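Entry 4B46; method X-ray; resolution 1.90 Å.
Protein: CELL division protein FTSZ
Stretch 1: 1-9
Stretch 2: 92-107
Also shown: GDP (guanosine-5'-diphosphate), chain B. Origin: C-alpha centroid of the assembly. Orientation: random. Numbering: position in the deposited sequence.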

# COMPACT_ATOMS: atom_id res chain seq x y z
N MET A 1 3.13 -7.87 11.24
CA MET A 1 2.10 -8.56 10.49
C MET A 1 2.72 -9.30 9.29
O MET A 1 3.56 -8.75 8.57
CB MET A 1 1.07 -7.55 10.00
CG MET A 1 -0.12 -8.15 9.32
SD MET A 1 -1.41 -6.93 9.16
CE MET A 1 -2.66 -7.87 8.30
N LYS A 2 2.29 -10.54 9.09
CA LYS A 2 2.86 -11.38 8.04
C LYS A 2 2.02 -11.27 6.77
O LYS A 2 0.82 -11.57 6.79
CB LYS A 2 2.91 -12.84 8.50
CG LYS A 2 3.86 -13.06 9.66
CD LYS A 2 3.85 -14.51 10.08
CE LYS A 2 2.53 -14.88 10.75
NZ LYS A 2 2.43 -16.36 10.97
N LEU A 3 2.65 -10.84 5.68
CA LEU A 3 1.93 -10.61 4.43
C LEU A 3 2.39 -11.51 3.30
O LEU A 3 3.57 -11.84 3.19
CB LEU A 3 2.08 -9.15 3.98
CG LEU A 3 1.54 -8.06 4.91
CD1 LEU A 3 1.85 -6.67 4.36
CD2 LEU A 3 0.05 -8.24 5.11
N ALA A 4 1.44 -11.89 2.45
CA ALA A 4 1.75 -12.38 1.11
C ALA A 4 1.60 -11.21 0.13
O ALA A 4 0.49 -10.77 -0.16
CB ALA A 4 0.81 -13.51 0.74
N MET A 5 2.72 -10.71 -0.37
CA MET A 5 2.70 -9.58 -1.29
C MET A 5 2.76 -10.02 -2.74
O MET A 5 3.64 -10.79 -3.13
CB MET A 5 3.88 -8.66 -1.03
CG MET A 5 3.86 -7.99 0.31
SD MET A 5 4.80 -6.45 0.21
CE MET A 5 4.56 -5.91 1.91
N ILE A 6 1.82 -9.51 -3.55
CA ILE A 6 1.86 -9.74 -4.99
C ILE A 6 1.90 -8.41 -5.72
O ILE A 6 0.97 -7.61 -5.63
CB ILE A 6 0.64 -10.54 -5.51
CG1 ILE A 6 0.50 -11.87 -4.73
CG2 ILE A 6 0.77 -10.81 -7.01
CD1 ILE A 6 -0.59 -11.86 -3.71
N GLY A 7 3.00 -8.17 -6.43
CA GLY A 7 3.13 -6.98 -7.27
C GLY A 7 2.59 -7.28 -8.65
O GLY A 7 2.89 -8.33 -9.23
N PHE A 8 1.77 -6.36 -9.17
CA PHE A 8 1.14 -6.55 -10.47
C PHE A 8 1.52 -5.40 -11.39
O PHE A 8 1.31 -4.24 -11.05
CB PHE A 8 -0.39 -6.62 -10.33
CG PHE A 8 -1.04 -7.72 -11.14
CD1 PHE A 8 -1.03 -7.67 -12.52
CD2 PHE A 8 -1.65 -8.79 -10.52
CE1 PHE A 8 -1.62 -8.68 -13.28
CE2 PHE A 8 -2.24 -9.81 -11.27
CZ PHE A 8 -2.22 -9.75 -12.65
N GLY A 9 2.10 -5.71 -12.55
CA GLY A 9 2.59 -4.67 -13.44
C GLY A 9 3.98 -4.21 -13.01
O GLY A 9 4.51 -4.67 -12.00
N SER A 92 2.75 -22.16 -4.05
CA SER A 92 4.01 -22.45 -3.37
C SER A 92 4.15 -21.64 -2.08
O SER A 92 5.00 -21.93 -1.24
CB SER A 92 5.19 -22.20 -4.31
OG SER A 92 5.05 -22.95 -5.51
N ILE A 93 3.31 -20.61 -1.95
CA ILE A 93 3.27 -19.78 -0.75
C ILE A 93 2.65 -20.52 0.44
O ILE A 93 1.57 -21.10 0.31
CB ILE A 93 2.42 -18.52 -1.01
CG1 ILE A 93 3.15 -17.59 -1.98
CG2 ILE A 93 2.07 -17.81 0.29
CD1 ILE A 93 2.33 -16.38 -2.38
N PRO A 94 3.32 -20.49 1.60
CA PRO A 94 2.72 -21.06 2.81
C PRO A 94 1.62 -20.13 3.34
O PRO A 94 1.85 -19.33 4.25
CB PRO A 94 3.90 -21.11 3.78
CG PRO A 94 4.77 -19.96 3.36
CD PRO A 94 4.61 -19.83 1.87
N VAL A 95 0.44 -20.24 2.75
CA VAL A 95 -0.66 -19.33 3.04
C VAL A 95 -1.14 -19.41 4.49
O VAL A 95 -1.54 -18.41 5.07
CB VAL A 95 -1.83 -19.52 2.05
CG1 VAL A 95 -3.01 -18.62 2.41
CG2 VAL A 95 -1.37 -19.24 0.62
N HIS A 96 -1.07 -20.60 5.10
CA HIS A 96 -1.44 -20.75 6.50
C HIS A 96 -0.57 -19.90 7.43
O HIS A 96 -0.92 -19.67 8.58
CB HIS A 96 -1.38 -22.22 6.95
CG HIS A 96 -2.40 -23.10 6.30
ND1 HIS A 96 -3.75 -22.85 6.38
CD2 HIS A 96 -2.27 -24.22 5.56
CE1 HIS A 96 -4.41 -23.78 5.71
NE2 HIS A 96 -3.53 -24.62 5.20
N GLU A 97 0.56 -19.42 6.92
CA GLU A 97 1.48 -18.64 7.74
C GLU A 97 1.37 -17.14 7.51
O GLU A 97 2.21 -16.38 8.01
CB GLU A 97 2.93 -19.10 7.54
CG GLU A 97 3.20 -20.53 8.02
CD GLU A 97 4.53 -21.07 7.52
OE1 GLU A 97 5.40 -20.27 7.10
OE2 GLU A 97 4.70 -22.31 7.52
N VAL A 98 0.36 -16.70 6.77
CA VAL A 98 0.18 -15.26 6.56
C VAL A 98 -1.11 -14.74 7.19
O VAL A 98 -2.10 -15.45 7.29
CB VAL A 98 0.24 -14.85 5.06
CG1 VAL A 98 1.40 -15.55 4.36
CG2 VAL A 98 -1.06 -15.16 4.35
N ASP A 99 -1.06 -13.48 7.62
CA ASP A 99 -2.21 -12.78 8.19
C ASP A 99 -3.10 -12.18 7.12
O ASP A 99 -4.31 -12.04 7.31
CB ASP A 99 -1.73 -11.67 9.13
CG ASP A 99 -0.94 -12.21 10.30
OD1 ASP A 99 -1.42 -13.18 10.93
OD2 ASP A 99 0.16 -11.69 10.58
N ALA A 100 -2.50 -11.81 5.99
CA ALA A 100 -3.26 -11.18 4.91
C ALA A 100 -2.50 -11.19 3.60
O ALA A 100 -1.28 -11.37 3.58
CB ALA A 100 -3.61 -9.72 5.30
N PHE A 101 -3.23 -11.01 2.50
CA PHE A 101 -2.64 -10.78 1.19
C PHE A 101 -2.60 -9.28 0.93
O PHE A 101 -3.48 -8.55 1.40
CB PHE A 101 -3.48 -11.43 0.09
CG PHE A 101 -3.41 -12.93 0.08
CD1 PHE A 101 -4.29 -13.68 0.84
CD2 PHE A 101 -2.46 -13.58 -0.69
CE1 PHE A 101 -4.22 -15.06 0.84
CE2 PHE A 101 -2.39 -14.95 -0.71
CZ PHE A 101 -3.27 -15.70 0.05
N LEU A 102 -1.58 -8.82 0.21
CA LEU A 102 -1.52 -7.44 -0.27
C LEU A 102 -1.20 -7.40 -1.77
O LEU A 102 -0.12 -7.81 -2.21
CB LEU A 102 -0.50 -6.62 0.52
CG LEU A 102 -0.39 -5.15 0.13
CD1 LEU A 102 -1.64 -4.38 0.57
CD2 LEU A 102 0.86 -4.51 0.72
N VAL A 103 -2.15 -6.89 -2.55
CA VAL A 103 -1.98 -6.77 -3.99
C VAL A 103 -1.55 -5.34 -4.30
O VAL A 103 -2.28 -4.38 -4.02
CB VAL A 103 -3.27 -7.14 -4.74
CG1 VAL A 103 -3.09 -6.97 -6.27
CG2 VAL A 103 -3.68 -8.56 -4.39
N VAL A 104 -0.34 -5.20 -4.83
CA VAL A 104 0.24 -3.89 -5.06
C VAL A 104 0.32 -3.58 -6.56
O VAL A 104 0.78 -4.42 -7.33
CB VAL A 104 1.66 -3.81 -4.48
CG1 VAL A 104 2.21 -2.37 -4.62
CG2 VAL A 104 1.65 -4.24 -3.01
N SER A 105 -0.09 -2.38 -6.95
CA SER A 105 -0.15 -2.02 -8.36
C SER A 105 -0.31 -0.53 -8.61
O SER A 105 -0.96 0.18 -7.85
CB SER A 105 -1.34 -2.73 -9.00
OG SER A 105 -1.36 -2.46 -10.37
N GLY A 106 0.29 -0.07 -9.71
CA GLY A 106 0.01 1.26 -10.22
C GLY A 106 -1.33 1.17 -10.92
O GLY A 106 -1.64 0.16 -11.55
N LEU A 107 -2.15 2.21 -10.80
CA LEU A 107 -3.48 2.14 -11.40
C LEU A 107 -3.55 2.80 -12.78
O LEU A 107 -4.53 2.65 -13.49
CB LEU A 107 -4.54 2.71 -10.46
CG LEU A 107 -4.60 2.03 -9.09
CD1 LEU A 107 -5.85 2.47 -8.37
CD2 LEU A 107 -4.58 0.51 -9.22
PB GDP B . 1.77 -1.66 -16.08
O1B GDP B . 1.11 -1.74 -17.42
O2B GDP B . 3.00 -2.54 -15.99
O3B GDP B . 0.76 -2.02 -15.03
O3A GDP B . 2.20 -0.12 -15.95
PA GDP B . 3.30 0.43 -14.93
O1A GDP B . 3.29 -0.31 -13.64
O2A GDP B . 4.65 0.43 -15.60
O5' GDP B . 2.80 1.95 -14.76
C5' GDP B . 1.51 2.16 -14.18
C4' GDP B . 1.52 3.43 -13.35
O4' GDP B . 2.34 3.25 -12.21
C3' GDP B . 2.19 4.58 -14.08
O3' GDP B . 1.20 5.26 -14.83
C2' GDP B . 2.78 5.44 -12.98
O2' GDP B . 1.78 6.28 -12.41
C1' GDP B . 3.07 4.46 -11.88
N9 GDP B . 4.45 3.96 -11.77
C8 GDP B . 5.19 3.36 -12.73
N7 GDP B . 6.38 2.96 -12.21
C5 GDP B . 6.39 3.28 -10.90
C6 GDP B . 7.31 3.13 -9.75
O6 GDP B . 8.44 2.58 -9.88
N1 GDP B . 6.90 3.60 -8.57
C2 GDP B . 5.71 4.20 -8.38
N2 GDP B . 5.40 4.67 -7.15
N3 GDP B . 4.81 4.37 -9.38
C4 GDP B . 5.10 3.93 -10.62
O HOH W 1 1.78 -1.72 -11.53

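Where the two parallel strands splay apart at their C-terminal ends, a water replaces the next rung of the ladder: water 1 donates to Phe8 O (2.6 Å), accepts from Gly106 N (2.9 Å) and donates to GDP O1A (3.0 Å), while Phe8 O and Gly106 N themselves stand 4.5 Å apart. The nucleotide is thus tied to both strands through one solvent molecule. Glycines line this end: a CB on Gly9 would clash with GDP O3B and one on Gly106 with GDP O4', and the backbone angles of Gly9 by themselves call for glycine. Ser105 OG donates to Gly106 O (2.9 Å) while lying 3.3 Å from Phe8 O.

Upstream, the ladder is regular. Ala4 N donates to Ala100 O (3.0 Å), Leu102 N to Ala4 O (2.9 Å), Ile6 N to Leu102 O (2.9 Å), Val104 N to Ile6 O (2.9 Å) and Phe8 N to Val104 O (2.9 Å). Ala4 and Ile6 therefore use both their N and O across the seam, whereas Leu3, Met5 and Gly7 contribute CA-H...O contacts, such as Leu3 CA to Ala100 O at 3.4 Å.

At the N-terminal end, side chains join in. Asp99 and Lys2 form a reciprocal pair: Lys2 N donates nearly straight to Asp99 OD2 (2.8 Å, 174°), and Asp99 N donates to Lys2 O (2.8 Å). Ala100 N adds a weak bond to the same Lys2 O at 3.4 Å, and Lys2 NZ reaches back to Glu97 O at 3.0 Å.

Apolar packing occupies both faces of the sheet. On one, Ala4 CB lies 3.6 Å from Phe101 CD2, and Ile6 CD1 meets the ring edge at Phe101 CD2 (3.9 Å). On the other, Met1 CE touches Ala100 CB (3.7 Å), and Met5 CE approaches Leu102 CD2 (4.1 Å).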